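PDB 2IM9: DUF1460 domain-containing protein from Legionella pneumophila subsp. pneumophila, which is of unknown function but belongs to the N-acetylmuramoyl-L-alanine amidase-like family of the papain-like clan CA, and so may cleave bacterial cell-wall peptidoglycan. Local coordinates for residues L151-F156 and G311-V316; N171-K176 and L212-S217; E248-N253 and L264-L269. All blocks are in the same frame, centred on the assembly; numbering follows the deposited sequence.

Contact 1 of 3, residues L151-F156 and G311-V316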
loop_
_atom_site.group_PDB
_atom_site.type_symbol
_atom_site.label_atom_id
_atom_site.label_comp_id
_atom_site.label_asym_id
_atom_site.label_seq_id
_atom_site.Cartn_x
_atom_site.Cartn_y
_atom_site.Cartn_z
ATOM N N LEU A 151 -11.971 2.969 1.370
ATOM C CA LEU A 151 -11.684 1.826 2.242
ATOM C C LEU A 151 -12.504 1.851 3.523
ATOM O O LEU A 151 -12.891 2.927 4.019
ATOM C CB LEU A 151 -10.194 1.806 2.626
ATOM C CG LEU A 151 -9.182 1.793 1.473
ATOM C CD1 LEU A 151 -7.768 2.003 2.008
ATOM C CD2 LEU A 151 -9.289 0.496 0.669
ATOM N N LYS A 152 -12.741 0.657 4.065
ATOM C CA LYS A 152 -13.305 0.496 5.401
ATOM C C LYS A 152 -12.475 -0.520 6.162
ATOM O O LYS A 152 -12.235 -1.600 5.653
ATOM C CB LYS A 152 -14.737 -0.031 5.295
ATOM C CG LYS A 152 -15.453 -0.198 6.640
ATOM C CD LYS A 152 -16.942 -0.526 6.440
ATOM C CE LYS A 152 -17.151 -1.830 5.674
ATOM N NZ LYS A 152 -18.560 -2.340 5.786
ATOM N N ASP A 153 -12.082 -0.182 7.386
ATOM C CA ASP A 153 -11.320 -1.092 8.241
ATOM C C ASP A 153 -12.329 -2.049 8.868
ATOM O O ASP A 153 -13.258 -1.615 9.581
ATOM C CB ASP A 153 -10.569 -0.280 9.310
ATOM C CG ASP A 153 -9.580 -1.114 10.126
ATOM O OD1 ASP A 153 -9.901 -2.283 10.439
ATOM O OD2 ASP A 153 -8.498 -0.585 10.487
ATOM N N ILE A 154 -12.170 -3.336 8.586
ATOM C CA ILE A 154 -13.059 -4.356 9.145
ATOM C C ILE A 154 -12.375 -5.297 10.143
ATOM O O ILE A 154 -12.954 -6.317 10.534
ATOM C CB ILE A 154 -13.764 -5.163 8.041
ATOM C CG1 ILE A 154 -12.768 -5.977 7.205
ATOM C CG2 ILE A 154 -14.586 -4.219 7.150
ATOM C CD1 ILE A 154 -13.402 -7.216 6.607
ATOM N N THR A 155 -11.166 -4.935 10.579
ATOM C CA THR A 155 -10.371 -5.776 11.485
ATOM C C THR A 155 -11.163 -6.273 12.695
ATOM O O THR A 155 -11.158 -7.478 12.999
ATOM C CB THR A 155 -9.100 -5.031 11.942
ATOM O OG1 THR A 155 -8.432 -4.495 10.781
ATOM C CG2 THR A 155 -8.158 -5.962 12.704
ATOM N N PHE A 156 -11.863 -5.358 13.368
ATOM C CA PHE A 156 -12.620 -5.750 14.572
ATOM C C PHE A 156 -13.809 -6.675 14.287
ATOM O O PHE A 156 -14.286 -7.354 15.203
ATOM C CB PHE A 156 -13.105 -4.529 15.363
ATOM C CG PHE A 156 -12.122 -4.049 16.392
ATOM C CD1 PHE A 156 -11.178 -3.078 16.073
ATOM C CD2 PHE A 156 -12.151 -4.565 17.695
ATOM C CE1 PHE A 156 -10.264 -2.634 17.039
ATOM C CE2 PHE A 156 -11.241 -4.126 18.668
ATOM C CZ PHE A 156 -10.302 -3.159 18.341
ATOM N N GLY A 311 0.813 -8.950 14.061
ATOM C CA GLY A 311 -0.485 -9.324 13.475
ATOM C C GLY A 311 -0.851 -8.599 12.199
ATOM O O GLY A 311 0.017 -8.038 11.514
ATOM N N ILE A 312 -2.142 -8.612 11.873
ATOM C CA ILE A 312 -2.601 -8.042 10.594
ATOM C C ILE A 312 -3.821 -7.117 10.714
ATOM O O ILE A 312 -4.659 -7.300 11.581
ATOM C CB ILE A 312 -2.951 -9.160 9.586
ATOM C CG1 ILE A 312 -4.073 -10.074 10.104
ATOM C CG2 ILE A 312 -1.679 -9.928 9.200
ATOM C CD1 ILE A 312 -4.537 -11.119 9.060
ATOM N N ASN A 313 -3.907 -6.147 9.810
ATOM C CA ASN A 313 -5.065 -5.255 9.693
ATOM C C ASN A 313 -5.758 -5.599 8.385
ATOM O O ASN A 313 -5.091 -5.932 7.402
ATOM C CB ASN A 313 -4.595 -3.784 9.738
ATOM C CG ASN A 313 -5.705 -2.784 9.431
ATOM O OD1 ASN A 313 -6.049 -2.539 8.270
ATOM N ND2 ASN A 313 -6.240 -2.176 10.466
ATOM N N ILE A 314 -7.094 -5.533 8.389
ATOM C CA ILE A 314 -7.882 -5.905 7.205
ATOM C C ILE A 314 -8.821 -4.766 6.824
ATOM O O ILE A 314 -9.590 -4.275 7.651
ATOM C CB ILE A 314 -8.724 -7.200 7.440
ATOM C CG1 ILE A 314 -7.853 -8.367 7.947
ATOM C CG2 ILE A 314 -9.430 -7.635 6.153
ATOM C CD1 ILE A 314 -7.721 -8.444 9.454
ATOM N N GLN A 315 -8.752 -4.364 5.551
ATOM C CA GLN A 315 -9.634 -3.339 5.000
ATOM C C GLN A 315 -10.325 -3.873 3.762
ATOM O O GLN A 315 -9.797 -4.747 3.067
ATOM C CB GLN A 315 -8.822 -2.122 4.606
ATOM C CG GLN A 315 -8.313 -1.341 5.798
ATOM C CD GLN A 315 -7.542 -0.148 5.353
ATOM O OE1 GLN A 315 -6.415 -0.280 4.849
ATOM N NE2 GLN A 315 -8.140 1.034 5.502
ATOM N N VAL A 316 -11.522 -3.366 3.488
ATOM C CA VAL A 316 -12.228 -3.742 2.263
ATOM C C VAL A 316 -12.519 -2.494 1.451
ATOM O O VAL A 316 -12.515 -1.386 1.981
ATOM C CB VAL A 316 -13.541 -4.498 2.524
ATOM C CG1 VAL A 316 -13.270 -5.834 3.222
ATOM C CG2 VAL A 316 -14.494 -3.644 3.356
#
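Lys152 and Val316 exchange two backbone N-H...O bonds as an antiparallel hydrogen-bonded pair, in strands 151-153 and 311-316 whose directions differ by 143° and whose axes approach to 4.6 Å. Asp153 and Gln315 follow as the non-hydrogen-bonded pair, and Ile154 N still reaches Ile314 O at 2.9 Å as the first segment leaves the sheet. One residue further on, a side chain takes over from the backbone: Thr155 OG1 accepts from Ile314 N at 2.9 Å in a nearly straight bond (176°). A chi1 of -50° sets OG1 beside Thr155's own backbone N, and both groups then face the carboxylate of Asp153. Thr155 N donates to Asp153 OD1 at 2.9 Å, closing an Asx turn, while Thr155 OG1 donates to the same oxygen at 2.7 Å. The hydroxyl thus accepts one hydrogen bond from the strand and donates another to the turn, a double role that suits threonine. The second carboxylate oxygen is gripped as well, for Asn313 ND2 donates to Asp153 OD2 at 2.8 Å on the syn side but well out of the carboxylate plane, with the amide plane almost perpendicular to the carboxylate. Aspartate therefore braces turn and strand together. Branched aliphatic residues fill the other face. Ile154 lies across both Ile314 and Val316 at about a right angle, its CD1 3.7 Å from Val316 CG1 and its CG1 3.9 Å from Ile314 CG2. Strand 311-317 is flanked by strand 246-254 and strand 214-223, where Asn313 ND2 also donates to Pro220 O. Helix 137-147 packs over the Asp153 and Gln315 face, with Trp141 touching both Leu151 and Gln315, whereas Pro242 meets Ile154 from a loop.

Contact 2 of 3, residues N171-K176 and L212-S217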
loop_
_atom_site.group_PDB
_atom_site.type_symbol
_atom_site.label_atom_id
_atom_site.label_comp_id
_atom_site.label_asym_id
_atom_site.label_seq_id
_atom_site.Cartn_x
_atom_site.Cartn_y
_atom_site.Cartn_z
ATOM N N ASN A 171 -0.048 1.448 17.995
ATOM C CA ASN A 171 0.181 2.880 17.880
ATOM C C ASN A 171 1.639 3.143 17.525
ATOM O O ASN A 171 2.548 2.474 18.031
ATOM C CB ASN A 171 -0.128 3.601 19.186
ATOM C CG ASN A 171 -1.437 3.173 19.794
ATOM O OD1 ASN A 171 -1.466 2.699 20.939
ATOM N ND2 ASN A 171 -2.520 3.306 19.044
ATOM N N ALA A 172 1.857 4.105 16.648
ATOM C CA ALA A 172 3.202 4.609 16.436
ATOM C C ALA A 172 3.082 6.109 16.390
ATOM O O ALA A 172 2.137 6.632 15.824
ATOM C CB ALA A 172 3.756 4.093 15.134
ATOM N N LEU A 173 4.051 6.796 16.986
ATOM C CA LEU A 173 4.060 8.251 16.912
ATOM C C LEU A 173 4.857 8.646 15.673
ATOM O O LEU A 173 6.090 8.527 15.655
ATOM C CB LEU A 173 4.657 8.861 18.175
ATOM C CG LEU A 173 4.554 10.380 18.213
ATOM C CD1 LEU A 173 3.104 10.824 18.214
ATOM C CD2 LEU A 173 5.280 10.896 19.438
ATOM N N ILE A 174 4.122 9.055 14.642
ATOM C CA ILE A 174 4.697 9.358 13.327
ATOM C C ILE A 174 5.077 10.819 13.318
ATOM O O ILE A 174 4.212 11.698 13.265
ATOM C CB ILE A 174 3.719 9.093 12.140
ATOM C CG1 ILE A 174 3.098 7.688 12.198
ATOM C CG2 ILE A 174 4.427 9.358 10.806
ATOM C CD1 ILE A 174 4.068 6.541 12.026
ATOM N N ASN A 175 6.374 11.075 13.366
ATOM C CA ASN A 175 6.899 12.434 13.481
ATOM C C ASN A 175 7.419 12.827 12.096
ATOM O O ASN A 175 8.554 12.490 11.743
ATOM C CB ASN A 175 8.036 12.425 14.521
ATOM C CG ASN A 175 8.591 13.818 14.818
ATOM O OD1 ASN A 175 8.659 14.669 13.937
ATOM N ND2 ASN A 175 9.027 14.038 16.074
ATOM N N LYS A 176 6.580 13.497 11.301
ATOM C CA LYS A 176 6.992 13.836 9.928
ATOM C C LYS A 176 8.234 14.734 9.874
ATOM O O LYS A 176 9.167 14.443 9.107
ATOM C CB LYS A 176 5.833 14.424 9.122
ATOM C CG LYS A 176 4.852 13.369 8.680
ATOM C CD LYS A 176 3.848 13.922 7.660
ATOM C CE LYS A 176 2.838 12.839 7.313
ATOM N NZ LYS A 176 1.707 13.335 6.455
ATOM N N LEU A 212 5.580 20.203 9.029
ATOM C CA LEU A 212 4.533 19.199 8.950
ATOM C C LEU A 212 4.144 18.645 10.321
ATOM O O LEU A 212 4.784 18.930 11.326
ATOM C CB LEU A 212 4.913 18.077 7.986
ATOM C CG LEU A 212 5.198 18.500 6.530
ATOM C CD1 LEU A 212 5.552 17.260 5.711
ATOM C CD2 LEU A 212 4.015 19.239 5.922
ATOM N N GLU A 213 3.098 17.821 10.318
ATOM C CA GLU A 213 2.478 17.427 11.578
ATOM C C GLU A 213 3.021 16.118 12.159
ATOM O O GLU A 213 3.753 15.374 11.501
ATOM C CB GLU A 213 0.942 17.409 11.469
ATOM C CG GLU A 213 0.309 18.735 10.995
ATOM C CD GLU A 213 0.763 19.952 11.807
ATOM O OE1 GLU A 213 0.619 19.933 13.049
ATOM O OE2 GLU A 213 1.264 20.930 11.200
ATOM N N THR A 214 2.691 15.886 13.431
ATOM C CA THR A 214 3.048 14.649 14.127
ATOM C C THR A 214 1.725 13.985 14.474
ATOM O O THR A 214 0.816 14.658 14.939
ATOM C CB THR A 214 3.885 14.943 15.376
ATOM O OG1 THR A 214 5.190 15.383 14.965
ATOM C CG2 THR A 214 4.003 13.709 16.285
ATOM N N SER A 215 1.611 12.679 14.207
ATOM C CA SER A 215 0.341 11.982 14.378
ATOM C C SER A 215 0.569 10.654 15.046
ATOM O O SER A 215 1.451 9.890 14.628
ATOM C CB SER A 215 -0.311 11.710 13.022
ATOM O OG SER A 215 -0.403 12.882 12.237
ATOM N N LEU A 216 -0.244 10.363 16.062
ATOM C CA LEU A 216 -0.176 9.065 16.711
ATOM C C LEU A 216 -1.152 8.146 15.996
ATOM O O LEU A 216 -2.349 8.438 15.937
ATOM C CB LEU A 216 -0.565 9.183 18.188
ATOM C CG LEU A 216 -0.474 7.912 19.048
ATOM C CD1 LEU A 216 0.967 7.443 19.290
ATOM C CD2 LEU A 216 -1.206 8.193 20.384
ATOM N N SER A 217 -0.665 7.038 15.445
ATOM C CA SER A 217 -1.566 6.162 14.721
ATOM C C SER A 217 -2.447 5.372 15.690
ATOM O O SER A 217 -2.160 5.289 16.897
ATOM C CB SER A 217 -0.790 5.225 13.796
ATOM O OG SER A 217 -0.071 4.267 14.543
#
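Leu173 and Leu216 face each other in an antiparallel beta ladder, part of the larger antiparallel sheet, whose two strands are joined through the helices 176-181 and 195-209. The pair is non-hydrogen-bonded, and Leu173 leans over its partner strand: CG is anti to the backbone N (chi1 -174°), and CD1 lies 4.0 Å from Leu216 CB. That same methyl reaches Thr214 CG2 at 3.6 Å, the two side chains crossing obliquely, so that leucine spans two residues of the opposite strand. Thr214 turns its methyl to Leu173 and its hydroxyl toward Asn175, one use of a beta-branched residue with a polar and an apolar arm. Asn175 OD1 is engaged along its own chain instead, capping Gln178 N at the start of helix 176-181, a task for which a short amide is well suited. On the reverse face stand Ile174 and Ser215, bonded through both backbone groups and covered by Ile139 of helix 137-147. At the helical end, Lys176 sets its CB against Leu212 CB at 3.9 Å, and its backbone N makes only a weak bond, 3.4 Å long, to Glu213 O. The remaining lysine chain runs extended away from this strand to a salt bridge with Asp140, its CB and CG passing over Glu213 O on the way. At the far end Asn171 ND2 donates to Ser217 O at 2.9 Å, tilted from the carbonyl plane. Ser217 closes the ladder with three polar groups: its O serves Asn171, its N gives a backbone bond to Ala172 O, and its OG, which also binds Asp265, accepts from Ala172 N at 2.9 Å.

Contact 3 of 3, residues E248-N253 and L264-L269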
loop_
_atom_site.group_PDB
_atom_site.type_symbol
_atom_site.label_atom_id
_atom_site.label_comp_id
_atom_site.label_asym_id
_atom_site.label_seq_id
_atom_site.Cartn_x
_atom_site.Cartn_y
_atom_site.Cartn_z
ATOM N N GLU A 248 -2.669 -5.569 5.738
ATOM C CA GLU A 248 -1.460 -4.856 6.171
ATOM C C GLU A 248 -0.768 -5.583 7.317
ATOM O O GLU A 248 -1.420 -6.085 8.244
ATOM C CB GLU A 248 -1.799 -3.415 6.582
ATOM C CG GLU A 248 -2.314 -2.582 5.419
ATOM C CD GLU A 248 -2.963 -1.261 5.812
ATOM O OE1 GLU A 248 -3.114 -0.985 7.022
ATOM O OE2 GLU A 248 -3.301 -0.492 4.881
ATOM N N ILE A 249 0.560 -5.614 7.261
ATOM C CA ILE A 249 1.336 -6.328 8.260
ATOM C C ILE A 249 1.751 -5.336 9.346
ATOM O O ILE A 249 2.387 -4.330 9.031
ATOM C CB ILE A 249 2.587 -7.003 7.622
ATOM C CG1 ILE A 249 2.196 -7.964 6.480
ATOM C CG2 ILE A 249 3.443 -7.669 8.710
ATOM C CD1 ILE A 249 1.147 -9.024 6.842
ATOM N N ILE A 250 1.416 -5.635 10.608
ATOM C CA ILE A 250 1.479 -4.649 11.693
ATOM C C ILE A 250 2.589 -4.938 12.691
ATOM O O ILE A 250 2.717 -6.072 13.176
ATOM C CB ILE A 250 0.104 -4.583 12.446
ATOM C CG1 ILE A 250 -1.054 -4.366 11.444
ATOM C CG2 ILE A 250 0.125 -3.501 13.544
ATOM C CD1 ILE A 250 -0.888 -3.161 10.506
ATOM N N ARG A 251 3.373 -3.907 12.986
ATOM C CA ARG A 251 4.446 -3.975 13.963
ATOM C C ARG A 251 4.177 -2.875 15.004
ATOM O O ARG A 251 4.579 -1.722 14.803
ATOM C CB ARG A 251 5.786 -3.766 13.270
ATOM C CG ARG A 251 6.093 -4.795 12.187
ATOM C CD ARG A 251 7.528 -4.782 11.783
ATOM N NE ARG A 251 7.742 -5.449 10.511
ATOM C CZ ARG A 251 8.883 -6.047 10.180
ATOM N NH1 ARG A 251 9.898 -6.065 11.045
ATOM N NH2 ARG A 251 9.014 -6.612 8.984
ATOM N N PRO A 252 3.491 -3.231 16.115
ATOM C CA PRO A 252 3.014 -2.254 17.107
ATOM C C PRO A 252 4.119 -1.490 17.810
ATOM O O PRO A 252 3.903 -0.344 18.203
ATOM C CB PRO A 252 2.271 -3.108 18.143
ATOM C CG PRO A 252 2.008 -4.396 17.467
ATOM C CD PRO A 252 3.090 -4.605 16.458
ATOM N N ASN A 253 5.275 -2.105 17.996
ATOM C CA ASN A 253 6.297 -1.434 18.785
ATOM C C ASN A 253 7.600 -1.444 18.014
ATOM O O ASN A 253 8.532 -2.221 18.330
ATOM C CB ASN A 253 6.407 -2.047 20.194
ATOM C CG ASN A 253 5.206 -1.691 21.081
ATOM O OD1 ASN A 253 4.390 -2.550 21.420
ATOM N ND2 ASN A 253 5.088 -0.414 21.442
ATOM N N LEU A 264 7.396 3.518 13.538
ATOM C CA LEU A 264 6.535 3.094 12.452
ATOM C C LEU A 264 5.635 1.943 12.898
ATOM O O LEU A 264 5.897 1.291 13.931
ATOM C CB LEU A 264 7.383 2.677 11.245
ATOM C CG LEU A 264 6.693 2.600 9.873
ATOM C CD1 LEU A 264 5.888 3.880 9.526
ATOM C CD2 LEU A 264 7.759 2.329 8.825
ATOM N N ASP A 265 4.570 1.699 12.144
ATOM C CA ASP A 265 3.561 0.721 12.561
ATOM C C ASP A 265 3.243 -0.381 11.541
ATOM O O ASP A 265 2.732 -1.438 11.921
ATOM C CB ASP A 265 2.252 1.438 12.939
ATOM C CG ASP A 265 1.867 2.557 11.948
ATOM O OD1 ASP A 265 2.495 2.665 10.857
ATOM O OD2 ASP A 265 0.942 3.339 12.282
ATOM N N ILE A 266 3.486 -0.110 10.259
ATOM C CA ILE A 266 3.080 -1.011 9.167
ATOM C C ILE A 266 4.261 -1.247 8.219
ATOM O O ILE A 266 4.878 -0.282 7.741
ATOM C CB ILE A 266 1.860 -0.446 8.384
ATOM C CG1 ILE A 266 0.669 -0.194 9.330
ATOM C CG2 ILE A 266 1.502 -1.365 7.198
ATOM C CD1 ILE A 266 -0.485 0.474 8.620
ATOM N N SER A 267 4.572 -2.517 7.938
ATOM C CA SER A 267 5.831 -2.861 7.253
ATOM C C SER A 267 5.618 -3.413 5.846
ATOM O O SER A 267 6.561 -3.445 5.025
ATOM C CB SER A 267 6.618 -3.880 8.088
ATOM O OG SER A 267 5.815 -5.012 8.397
ATOM N N HIS A 268 4.388 -3.827 5.546
ATOM C CA HIS A 268 4.081 -4.478 4.273
ATOM C C HIS A 268 2.570 -4.571 4.065
ATOM O O HIS A 268 1.783 -4.439 5.011
ATOM C CB HIS A 268 4.696 -5.896 4.252
ATOM C CG HIS A 268 4.716 -6.536 2.902
ATOM N ND1 HIS A 268 4.325 -7.841 2.688
ATOM C CD2 HIS A 268 5.098 -6.055 1.696
ATOM C CE1 HIS A 268 4.447 -8.132 1.400
ATOM N NE2 HIS A 268 4.920 -7.066 0.779
ATOM N N LEU A 269 2.172 -4.761 2.811
ATOM C CA LEU A 269 0.757 -4.959 2.493
ATOM C C LEU A 269 0.545 -5.658 1.175
ATOM O O LEU A 269 1.468 -5.783 0.367
ATOM C CB LEU A 269 -0.041 -3.647 2.573
ATOM C CG LEU A 269 0.137 -2.612 1.456
ATOM C CD1 LEU A 269 -0.980 -1.582 1.565
ATOM C CD2 LEU A 269 1.446 -1.922 1.609
HETATM O O HOH W 1 6.977 -7.026 6.858
#
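Arg251 NE donates to Ser267 OG at 2.9 Å, and the hydroxyl lies at the edge of the guanidinium, almost in its plane. A water completes a small ring: it accepts from Arg251 NH2 at 3.0 Å and is hydrogen-bonded to Ser267 OG. The arginine chain is extended from CG to NE, which carries the flat group across to the neighbouring strand, while Ser267, with chi1 54°, turns OG back to meet it; the short serine side chain places its hydroxyl close to the strand, where the long arginine comes to it. On the buried face Ile250 and Ile266 lie side by side, CD1 of Ile250 3.6 Å from CG1 of Ile266. Glu248 similarly runs alongside Leu269, its CG 3.8 Å from Leu269 CB, so the methylenes of the acid act as apolar surface while its OE1 is held by Asn142 of helix 137-147. Backbone bonds fix the register. Arg251 N gives to Asp265 O at 2.8 Å, Ser267 N to Ile249 O at 3.0 Å, and Ile249 N to His268 O at 2.8 Å. Two residues, Ser267 and His268, thus stand opposite the single Ile249, which fits a beta bulge, and the buried His268 N has no partner in the model. Further out, Thr308 holds Arg251 NH1 and Trp254 adds a cation-pi contact, while Cys95 at the start of helix 95-107 packs against both His268 and Leu269. The His268 ring has weak bonds to Tyr299 OH and Ala284 O. A cysteine opening a helix beside a histidine on a sheet strand is the layout of papain-like clan CA enzymes, and the arrangement is consistent with that fold, although a catalytic role is not established here.

In the fold
All three contacts belong to one antiparallel sheet. Strand 311-317 lies between strands 214-223 and 246-254, so contact 1 adjoins contact 3 directly: their centres are 13 Å apart, and Asn313 N meets Glu248 O at 2.9 Å. The centre of contact 2 lies about 14 Å from that of contact 3, and the two touch through Ala172 and Asp265, but its centre is 20 Å from that of contact 1, with nearest atoms about 10 Å apart. Along the chain, contact 1 encloses the other two, and contact 2 closes before contact 3 opens. Strand 311-317, last in the chain, thus pairs with three earlier strands, and helix 137-147 packs against residues of all three contacts.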